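Side-chain contact in deoxyribodipyrimidine photo-lyase (Oryza sativa Japonica Group, PDB 3UMV), which repairs UV-damaged DNA by using light and bound FAD to split cyclobutane pyrimidine dimers back into two pyrimidines: residues V40-L45 / N53-H58. Numbering follows the deposited sequence.
Sequences VVYWML and NWALLH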
loop_
_atom_site.group_PDB
_atom_site.type_symbol
_atom_site.label_atom_id
_atom_site.label_comp_id
_atom_site.label_asym_id
_atom_site.label_seq_id
_atom_site.Cartn_x
_atom_site.Cartn_y
_atom_site.Cartn_z
ATOM N N VAL A 40 -7.394 -24.596 9.731
ATOM C CA VAL A 40 -7.435 -23.564 8.710
ATOM C C VAL A 40 -6.268 -22.618 8.970
ATOM O O VAL A 40 -6.041 -22.205 10.112
ATOM C CB VAL A 40 -8.756 -22.763 8.765
ATOM C CG1 VAL A 40 -8.731 -21.619 7.738
ATOM C CG2 VAL A 40 -9.959 -23.703 8.555
ATOM N N VAL A 41 -5.514 -22.295 7.920
ATOM C CA VAL A 41 -4.374 -21.393 8.054
ATOM C C VAL A 41 -4.607 -20.145 7.222
ATOM O O VAL A 41 -4.881 -20.251 6.027
ATOM C CB VAL A 41 -3.078 -22.044 7.554
ATOM C CG1 VAL A 41 -1.905 -21.055 7.641
ATOM C CG2 VAL A 41 -2.786 -23.313 8.341
ATOM N N TYR A 42 -4.514 -18.974 7.859
ATOM C CA TYR A 42 -4.551 -17.706 7.148
ATOM C C TYR A 42 -3.114 -17.241 6.926
ATOM O O TYR A 42 -2.384 -16.946 7.877
ATOM C CB TYR A 42 -5.367 -16.651 7.921
ATOM C CG TYR A 42 -5.172 -15.218 7.457
ATOM C CD1 TYR A 42 -5.026 -14.906 6.106
ATOM C CD2 TYR A 42 -5.155 -14.165 8.375
ATOM C CE1 TYR A 42 -4.834 -13.595 5.680
ATOM C CE2 TYR A 42 -4.975 -12.836 7.955
ATOM C CZ TYR A 42 -4.827 -12.561 6.610
ATOM O OH TYR A 42 -4.660 -11.256 6.186
ATOM N N TRP A 43 -2.699 -17.257 5.665
ATOM C CA TRP A 43 -1.414 -16.712 5.270
ATOM C C TRP A 43 -1.574 -15.201 5.131
ATOM O O TRP A 43 -2.079 -14.708 4.128
ATOM C CB TRP A 43 -0.943 -17.362 3.959
ATOM C CG TRP A 43 0.308 -16.744 3.373
ATOM C CD1 TRP A 43 1.173 -15.885 3.996
ATOM C CD2 TRP A 43 0.812 -16.918 2.036
ATOM N NE1 TRP A 43 2.184 -15.535 3.143
ATOM C CE2 TRP A 43 1.988 -16.148 1.932
ATOM C CE3 TRP A 43 0.385 -17.652 0.920
ATOM C CZ2 TRP A 43 2.746 -16.083 0.747
ATOM C CZ3 TRP A 43 1.147 -17.591 -0.259
ATOM C CH2 TRP A 43 2.308 -16.813 -0.329
ATOM N N MET A 44 -1.188 -14.485 6.184
ATOM C CA MET A 44 -1.240 -13.031 6.218
ATOM C C MET A 44 -0.077 -12.453 5.427
ATOM O O MET A 44 1.068 -12.831 5.654
ATOM C CB MET A 44 -1.126 -12.581 7.672
ATOM C CG MET A 44 -1.157 -11.068 7.875
ATOM S SD MET A 44 -0.893 -10.678 9.616
ATOM C CE MET A 44 -2.525 -10.929 10.312
ATOM N N LEU A 45 -0.360 -11.530 4.516
ATOM C CA LEU A 45 0.701 -10.835 3.806
ATOM C C LEU A 45 0.428 -9.350 3.694
ATOM O O LEU A 45 1.150 -8.547 4.280
ATOM C CB LEU A 45 0.963 -11.462 2.433
ATOM C CG LEU A 45 2.257 -11.006 1.758
ATOM C CD1 LEU A 45 2.736 -12.118 0.828
ATOM C CD2 LEU A 45 2.064 -9.684 1.000
ATOM N N ASN A 53 -10.570 -7.514 9.196
ATOM C CA ASN A 53 -9.787 -8.229 8.202
ATOM C C ASN A 53 -10.625 -9.359 7.587
ATOM O O ASN A 53 -10.815 -10.397 8.203
ATOM C CB ASN A 53 -8.510 -8.767 8.860
ATOM C CG ASN A 53 -7.600 -9.474 7.873
ATOM O OD1 ASN A 53 -8.068 -10.061 6.904
ATOM N ND2 ASN A 53 -6.296 -9.415 8.116
ATOM N N TRP A 54 -11.130 -9.151 6.372
ATOM C CA TRP A 54 -12.029 -10.145 5.774
ATOM C C TRP A 54 -11.378 -11.496 5.545
ATOM O O TRP A 54 -12.065 -12.510 5.554
ATOM C CB TRP A 54 -12.662 -9.658 4.468
ATOM C CG TRP A 54 -13.666 -8.548 4.637
ATOM C CD1 TRP A 54 -13.590 -7.289 4.108
ATOM C CD2 TRP A 54 -14.890 -8.597 5.382
ATOM N NE1 TRP A 54 -14.691 -6.552 4.476
ATOM C CE2 TRP A 54 -15.494 -7.322 5.275
ATOM C CE3 TRP A 54 -15.519 -9.582 6.149
ATOM C CZ2 TRP A 54 -16.721 -7.019 5.882
ATOM C CZ3 TRP A 54 -16.737 -9.275 6.766
ATOM C CH2 TRP A 54 -17.320 -8.004 6.618
ATOM N N ALA A 55 -10.065 -11.517 5.336
ATOM C CA ALA A 55 -9.392 -12.776 5.060
ATOM C C ALA A 55 -9.356 -13.605 6.339
ATOM O O ALA A 55 -9.654 -14.793 6.323
ATOM C CB ALA A 55 -7.995 -12.535 4.521
ATOM N N LEU A 56 -9.027 -12.960 7.457
ATOM C CA LEU A 56 -9.022 -13.632 8.747
ATOM C C LEU A 56 -10.443 -14.092 9.141
ATOM O O LEU A 56 -10.635 -15.220 9.591
ATOM C CB LEU A 56 -8.431 -12.714 9.822
ATOM C CG LEU A 56 -8.466 -13.284 11.242
ATOM C CD1 LEU A 56 -7.695 -14.594 11.284
ATOM C CD2 LEU A 56 -7.909 -12.278 12.254
ATOM N N LEU A 57 -11.430 -13.217 8.953
ATOM C CA LEU A 57 -12.835 -13.542 9.232
ATOM C C LEU A 57 -13.284 -14.760 8.431
ATOM O O LEU A 57 -13.958 -15.647 8.957
ATOM C CB LEU A 57 -13.737 -12.342 8.920
ATOM C CG LEU A 57 -13.716 -11.208 9.946
ATOM C CD1 LEU A 57 -14.348 -9.941 9.383
ATOM C CD2 LEU A 57 -14.431 -11.647 11.207
ATOM N N HIS A 58 -12.906 -14.804 7.157
ATOM C CA HIS A 58 -13.236 -15.942 6.311
ATOM C C HIS A 58 -12.601 -17.229 6.840
ATOM O O HIS A 58 -13.261 -18.260 6.940
ATOM C CB HIS A 58 -12.805 -15.691 4.867
ATOM C CG HIS A 58 -13.216 -16.782 3.930
ATOM N ND1 HIS A 58 -12.312 -17.514 3.189
ATOM C CD2 HIS A 58 -14.438 -17.283 3.634
ATOM C CE1 HIS A 58 -12.961 -18.409 2.465
ATOM N NE2 HIS A 58 -14.252 -18.289 2.717
#
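Strand 40-44 and the first turn of helix 54-66 come closest at Tyr-42 and Leu-56, whose CA atoms lie 6.3 Å apart. Tyr-42 carries the contact from the strand. Its CG stands anti to the backbone N (chi1 165°), and the ring reaches across to the start of the helix. Met-44 CA sits over one ring face, toward the rim, and Leu-56 N over the opposite face, also toward the rim. Ala-55 packs obliquely against the ring, with Ala-55 CB 3.5 Å from Tyr-42 CE1. The Leu-56 side chain crosses the tyrosine at about a right angle, and Leu-56 CB lies 3.9 Å from Tyr-42 CD2. Strand and helix are the first two elements of a beta-alpha-beta unit completed by strand 70-75, in the Rossmann-like alpha/beta domain of photolyases. Asn-53 is the N-cap of the helix. Asn-53 OD1 accepts from Leu-56 N at 3.1 Å, with the donor well above the carbonyl plane, and more weakly from Ala-55 N. Asn-53 ND2 donates to Tyr-42 OH over 3.1 Å. That bond is nearly straight (164°) and lies close to the amide plane, which stands 86° from the ring plane. ND2 also bonds to Arg-49 O, so both ends of the buried amide are held. Asp-136, just after strand 132-135, is a further hydrogen-bond partner of Tyr-42 OH through its OD1.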